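Local coordinates for uncharacterized protein (Bacteroides fragilis, PDB 3EUR) that is of unknown function but carries a thioredoxin-like fold with a Cys-X-X-Cys motif, consistent with a role in thiol-disulfide redox chemistry, at residues 35-40 and 48-53; 24-29 and 69-74. All blocks are in the same frame, centred on the assembly; numbering follows the deposited sequence. Where two conformers were deposited one is given.

Contact 1: 35-40 and 48-53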
loop_
_atom_site.group_PDB
_atom_site.type_symbol
_atom_site.label_atom_id
_atom_site.label_comp_id
_atom_site.label_asym_id
_atom_site.label_seq_id
_atom_site.Cartn_x
_atom_site.Cartn_y
_atom_site.Cartn_z
ATOM N N LEU A 35 -6.018 0.912 0.565
ATOM C CA LEU A 35 -5.078 1.654 -0.239
ATOM C C LEU A 35 -3.717 0.982 -0.098
ATOM O O LEU A 35 -3.087 1.078 0.946
ATOM C CB LEU A 35 -5.026 3.123 0.187
ATOM C CG LEU A 35 -4.185 4.043 -0.708
ATOM C CD1 LEU A 35 -4.649 4.004 -2.165
ATOM C CD2 LEU A 35 -4.290 5.488 -0.144
ATOM N N LEU A 36 -3.368 0.196 -1.114
ATOM C CA LEU A 36 -2.132 -0.522 -1.136
ATOM C C LEU A 36 -1.028 0.402 -1.663
ATOM O O LEU A 36 -1.143 0.936 -2.753
ATOM C CB LEU A 36 -2.274 -1.762 -2.047
ATOM C CG LEU A 36 -1.023 -2.614 -2.253
ATOM C CD1 LEU A 36 -0.586 -3.241 -0.936
ATOM C CD2 LEU A 36 -1.281 -3.693 -3.265
ATOM N N PHE A 37 -0.021 0.601 -0.833
ATOM C CA PHE A 37 1.042 1.550 -1.060
ATOM C C PHE A 37 2.368 0.808 -1.146
ATOM O O PHE A 37 2.941 0.462 -0.128
ATOM C CB PHE A 37 0.975 2.600 0.051
ATOM C CG PHE A 37 2.131 3.577 0.125
ATOM C CD1 PHE A 37 2.915 3.944 -0.972
ATOM C CD2 PHE A 37 2.385 4.221 1.330
ATOM C CE1 PHE A 37 3.940 4.851 -0.826
ATOM C CE2 PHE A 37 3.413 5.125 1.464
ATOM C CZ PHE A 37 4.179 5.454 0.380
ATOM N N ILE A 38 2.839 0.543 -2.363
ATOM C CA ILE A 38 4.101 -0.186 -2.584
ATOM C C ILE A 38 5.209 0.822 -2.566
ATOM O O ILE A 38 5.180 1.774 -3.328
ATOM C CB ILE A 38 4.081 -0.980 -3.887
ATOM C CG1 ILE A 38 2.805 -1.806 -4.035
ATOM C CG2 ILE A 38 5.338 -1.815 -3.982
ATOM C CD1 ILE A 38 2.644 -2.535 -5.379
ATOM N N ASN A 39 6.184 0.663 -1.681
ATOM C CA ASN A 39 7.141 1.757 -1.398
ATOM C C ASN A 39 8.520 1.163 -1.223
ATOM O O ASN A 39 8.671 -0.014 -0.877
ATOM C CB ASN A 39 6.700 2.478 -0.139
ATOM C CG ASN A 39 6.739 1.610 1.061
ATOM O OD1 ASN A 39 5.736 0.968 1.455
ATOM N ND2 ASN A 39 7.872 1.493 1.624
ATOM N N ASN A 40 9.525 1.978 -1.460
ATOM C CA ASN A 40 10.877 1.633 -1.027
ATOM C C ASN A 40 11.269 2.930 -0.474
ATOM O O ASN A 40 11.471 3.884 -1.229
ATOM C CB ASN A 40 11.816 1.183 -2.180
ATOM C CG ASN A 40 13.174 0.833 -1.663
ATOM O OD1 ASN A 40 13.666 1.487 -0.741
ATOM N ND2 ASN A 40 13.786 -0.213 -2.220
ATOM N N GLU A 48 7.688 12.078 -0.404
ATOM C CA GLU A 48 6.634 13.021 -0.705
ATOM C C GLU A 48 5.275 12.337 -0.764
ATOM O O GLU A 48 4.268 12.964 -0.412
ATOM C CB GLU A 48 6.937 13.770 -1.992
ATOM C CG GLU A 48 8.163 14.701 -1.881
ATOM C CD GLU A 48 8.126 15.683 -0.690
ATOM O OE1 GLU A 48 7.164 16.512 -0.615
ATOM O OE2 GLU A 48 9.071 15.622 0.160
HETATM N N MSE A 49 5.227 11.084 -1.201
HETATM C CA MSE A 49 3.937 10.373 -1.192
HETATM C C MSE A 49 3.465 10.117 0.239
HETATM O O MSE A 49 2.288 10.287 0.528
HETATM C CB MSE A 49 4.014 9.056 -1.967
HETATM C CG MSE A 49 2.628 8.364 -2.131
HETATM SE SE MSE A 49 2.608 6.901 -3.391
HETATM C CE MSE A 49 2.601 7.926 -5.006
ATOM N N ILE A 50 4.375 9.770 1.154
ATOM C CA ILE A 50 4.010 9.640 2.558
ATOM C C ILE A 50 3.427 10.956 3.063
ATOM O O ILE A 50 2.372 10.980 3.675
ATOM C CB ILE A 50 5.205 9.226 3.445
ATOM C CG1 ILE A 50 5.636 7.777 3.147
ATOM C CG2 ILE A 50 4.813 9.323 4.888
ATOM C CD1 ILE A 50 6.928 7.336 3.872
ATOM N N GLU A 51 4.121 12.053 2.783
ATOM C CA GLU A 51 3.665 13.327 3.248
ATOM C C GLU A 51 2.316 13.689 2.648
ATOM O O GLU A 51 1.416 14.220 3.322
ATOM C CB GLU A 51 4.708 14.386 2.865
ATOM C CG GLU A 51 5.823 14.485 3.877
ATOM C CD GLU A 51 5.311 15.203 5.111
ATOM O OE1 GLU A 51 5.004 16.394 4.987
ATOM O OE2 GLU A 51 5.130 14.566 6.173
ATOM N N GLY A 52 2.146 13.382 1.371
ATOM C CA GLY A 52 0.902 13.633 0.689
ATOM C C GLY A 52 -0.265 12.870 1.252
ATOM O O GLY A 52 -1.386 13.407 1.381
ATOM N N LEU A 53 -0.028 11.592 1.559
ATOM C CA LEU A 53 -1.082 10.768 2.156
ATOM C C LEU A 53 -1.471 11.285 3.532
ATOM O O LEU A 53 -2.661 11.355 3.861
ATOM C CB LEU A 53 -0.579 9.317 2.274
ATOM C CG LEU A 53 -0.530 8.500 0.987
ATOM C CD1 LEU A 53 0.387 7.287 1.193
ATOM C CD2 LEU A 53 -1.937 8.091 0.537
#
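Phe37, on strand 33-38, pushes its ring into the inner side of helix 44-55 and is met there by three side chains. Its CG stands anti to the backbone N (chi1 171°), which directs the ring away from the sheet. Leu53 lies across one face obliquely: its CD1 sits 4.0 Å from the centroid of the Phe37 ring and 27° off the normal, a CH-pi contact. Ile50 crosses the ring at about a right angle, with CG1 in the ring plane at the edge and 3.8 Å from Phe37 CE2. One turn before Leu53, Met49, present as selenomethionine, reaches out tip to tip; SE comes within 3.5 Å of Phe37 CE1 in an oblique Met-aromatic contact. The other branch of Leu53 meets Leu35, two residues before Phe37, tip to tip, CD2 to CD2 at 3.6 Å. No hydrogen bond joins the segments, so the grip is wholly apolar. Leu117 of strand 116-120 adds to it, touching both Phe37 and Met49. Residues 35-38 and 48-53 run nearly antiparallel, at 158°, as in the beta-alpha unit of thioredoxin-like folds, where the second cysteine of the Cys-X-X-Cys motif, here Cys46, lies in the first turn of the helix.

Contact 2: 24-29 and 69-74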
loop_
_atom_site.group_PDB
_atom_site.type_symbol
_atom_site.label_atom_id
_atom_site.label_comp_id
_atom_site.label_asym_id
_atom_site.label_seq_id
_atom_site.Cartn_x
_atom_site.Cartn_y
_atom_site.Cartn_z
ATOM N N GLY A 24 0.587 -11.362 8.056
ATOM C CA GLY A 24 -0.750 -11.308 7.521
ATOM C C GLY A 24 -0.717 -11.298 6.045
ATOM O O GLY A 24 0.364 -11.244 5.467
ATOM N N THR A 25 -1.873 -11.450 5.425
ATOM C CA THR A 25 -1.955 -11.421 3.999
ATOM C C THR A 25 -2.863 -10.310 3.513
ATOM O O THR A 25 -3.762 -9.842 4.212
ATOM C CB THR A 25 -2.435 -12.767 3.405
ATOM O OG1 THR A 25 -3.833 -12.871 3.664
ATOM C CG2 THR A 25 -1.656 -13.973 3.996
ATOM N N LEU A 26 -2.711 -9.943 2.246
ATOM C CA LEU A 26 -3.661 -8.973 1.647
ATOM C C LEU A 26 -5.101 -9.445 1.795
ATOM O O LEU A 26 -5.989 -8.702 2.176
ATOM C CB LEU A 26 -3.293 -8.696 0.192
ATOM C CG LEU A 26 -4.235 -7.719 -0.538
ATOM C CD1 LEU A 26 -4.185 -6.314 0.055
ATOM C CD2 LEU A 26 -3.961 -7.727 -2.034
ATOM N N TYR A 27 -5.347 -10.719 1.485
ATOM C CA TYR A 27 -6.715 -11.180 1.434
ATOM C C TYR A 27 -7.351 -11.237 2.828
ATOM O O TYR A 27 -8.556 -11.173 2.945
ATOM C CB TYR A 27 -6.829 -12.554 0.725
ATOM C CG TYR A 27 -6.634 -12.494 -0.767
ATOM C CD1 TYR A 27 -6.308 -11.334 -1.448
ATOM C CD2 TYR A 27 -6.762 -13.653 -1.510
ATOM C CE1 TYR A 27 -6.137 -11.326 -2.824
ATOM C CE2 TYR A 27 -6.608 -13.652 -2.886
ATOM C CZ TYR A 27 -6.255 -12.495 -3.537
ATOM O OH TYR A 27 -6.062 -12.558 -4.894
ATOM N N GLN A 28 -6.530 -11.352 3.860
ATOM C CA GLN A 28 -7.004 -11.341 5.243
ATOM C C GLN A 28 -7.218 -9.917 5.827
ATOM O O GLN A 28 -7.676 -9.810 6.947
ATOM C CB GLN A 28 -6.013 -12.057 6.130
ATOM C CG GLN A 28 -5.858 -13.558 5.869
ATOM C CD GLN A 28 -4.584 -14.121 6.475
ATOM O OE1 GLN A 28 -3.814 -13.415 7.114
ATOM N NE2 GLN A 28 -4.363 -15.403 6.267
ATOM N N PHE A 29 -6.838 -8.878 5.089
ATOM C CA PHE A 29 -6.803 -7.502 5.606
ATOM C C PHE A 29 -8.160 -6.871 5.496
ATOM O O PHE A 29 -8.630 -6.644 4.384
ATOM C CB PHE A 29 -5.778 -6.732 4.782
ATOM C CG PHE A 29 -5.508 -5.330 5.253
ATOM C CD1 PHE A 29 -4.711 -5.129 6.369
ATOM C CD2 PHE A 29 -5.977 -4.216 4.581
ATOM C CE1 PHE A 29 -4.409 -3.837 6.800
ATOM C CE2 PHE A 29 -5.675 -2.946 4.995
ATOM C CZ PHE A 29 -4.874 -2.750 6.105
ATOM N N LYS A 69 -8.222 1.874 4.870
ATOM C CA LYS A 69 -7.009 1.560 5.566
ATOM C C LYS A 69 -5.861 1.508 4.553
ATOM O O LYS A 69 -6.010 0.969 3.471
ATOM C CB LYS A 69 -7.087 0.254 6.361
ATOM C CG LYS A 69 -8.107 0.357 7.514
ATOM C CD LYS A 69 -8.195 -0.842 8.353
ATOM C CE LYS A 69 -6.933 -1.022 9.236
ATOM N NZ LYS A 69 -6.692 0.025 10.274
ATOM N N VAL A 70 -4.745 2.050 4.948
ATOM C CA VAL A 70 -3.514 2.049 4.175
ATOM C C VAL A 70 -2.703 0.801 4.566
ATOM O O VAL A 70 -2.426 0.571 5.763
ATOM C CB VAL A 70 -2.684 3.308 4.409
ATOM C CG1 VAL A 70 -1.354 3.242 3.642
ATOM C CG2 VAL A 70 -3.456 4.582 4.013
ATOM N N LEU A 71 -2.323 0.011 3.557
ATOM C CA LEU A 71 -1.417 -1.123 3.701
ATOM C C LEU A 71 -0.184 -0.785 2.897
ATOM O O LEU A 71 -0.212 -0.765 1.670
ATOM C CB LEU A 71 -2.096 -2.397 3.193
ATOM C CG LEU A 71 -1.241 -3.662 3.317
ATOM C CD1 LEU A 71 -0.822 -3.936 4.727
ATOM C CD2 LEU A 71 -2.026 -4.823 2.728
ATOM N N SER A 72 0.891 -0.437 3.595
ATOM C CA SER A 72 2.165 -0.176 2.966
ATOM C C SER A 72 2.971 -1.456 2.869
ATOM O O SER A 72 3.069 -2.226 3.848
ATOM C CB SER A 72 2.954 0.846 3.742
ATOM O OG SER A 72 4.367 0.742 3.551
ATOM N N ILE A 73 3.564 -1.711 1.720
ATOM C CA ILE A 73 4.340 -2.926 1.497
ATOM C C ILE A 73 5.669 -2.601 0.857
ATOM O O ILE A 73 5.720 -1.963 -0.212
ATOM C CB ILE A 73 3.562 -3.973 0.667
ATOM C CG1 ILE A 73 4.347 -5.281 0.517
ATOM C CG2 ILE A 73 3.143 -3.531 -0.703
ATOM C CD1 ILE A 73 4.637 -6.017 1.859
ATOM N N TYR A 74 6.727 -3.069 1.494
ATOM C CA TYR A 74 8.078 -2.967 0.990
ATOM C C TYR A 74 8.480 -4.264 0.345
ATOM O O TYR A 74 8.512 -5.304 1.014
ATOM C CB TYR A 74 9.001 -2.659 2.161
ATOM C CG TYR A 74 10.470 -2.634 1.799
ATOM C CD1 TYR A 74 10.981 -1.689 0.973
ATOM C CD2 TYR A 74 11.360 -3.486 2.374
ATOM C CE1 TYR A 74 12.322 -1.668 0.652
ATOM C CE2 TYR A 74 12.718 -3.479 2.031
ATOM C CZ TYR A 74 13.186 -2.552 1.197
ATOM O OH TYR A 74 14.526 -2.522 0.868
#
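In this thioredoxin-like fold a type I beta turn, Leu26 to Phe29, follows edge strand 23-25 and drops two apolar side chains onto the inner strand 68-74. The tight part is the Phe29 ring. With CG anti to the backbone N (chi1 -174°), it reaches the strand and slides past Leu71, the two side chains running in opposite directions. Leu71 CB lies over one face, toward the rim, 4.3 Å from the centroid of the Phe29 ring and 23° off the normal, a CH-pi contact. Leu71 CD1 approaches the same ring, 4.1 Å from Phe29 CE1, while Leu71 CD2 meets Leu26 CD1 at 3.7 Å. Leu26 crosses obliquely and brings only this branch to the strand. Tyr16 and Thr94, from strands 15-18 and 94-97, both touch Phe29 and Leu71, so the buried side is filled from the sheet as well.

Lys69 CB packs obliquely on the ring, 3.7 Å from Phe29 CZ, and the bends at chi3 and chi4 keep CE near the same atom; only beyond it does the contact loosen, as the amine end leads away to the partly exposed side. Gln28, at the exposed crest, meets nothing on the strand and turns back on its own segment. The turn is closed by Phe29 N to Leu26 O, 3.0 Å. Before it, Thr25 OG1 accepts from Gln28 N at 3.1 Å, an ST motif, and Thr25 N returns a bond to Gln28 OE1 at 3.2 Å, approaching 60° out of the carbonyl plane.

Overall arrangement
Contacts 1 and 2 lie on opposite faces of one mixed sheet, their centres about 13 Å apart. Their inner strands, 33-38 and 68-74, are parallel neighbours. Phe37 N and Leu71 O, 2.9 Å apart and probably hydrogen-bonded, join the backbones of the two residues whose side chains leave for opposite faces: Phe37 to helix 44-55, Leu71 to the turn 26-29. Further along, Asn39 O packs against Tyr74 CD1 at 3.4 Å, where both strands finish. Contact 1 is the one beside the Cys-X-X-Cys motif, since Phe37 also touches Cys46; contact 2 lies on the other face, made by the segment that leads into strand 33-38.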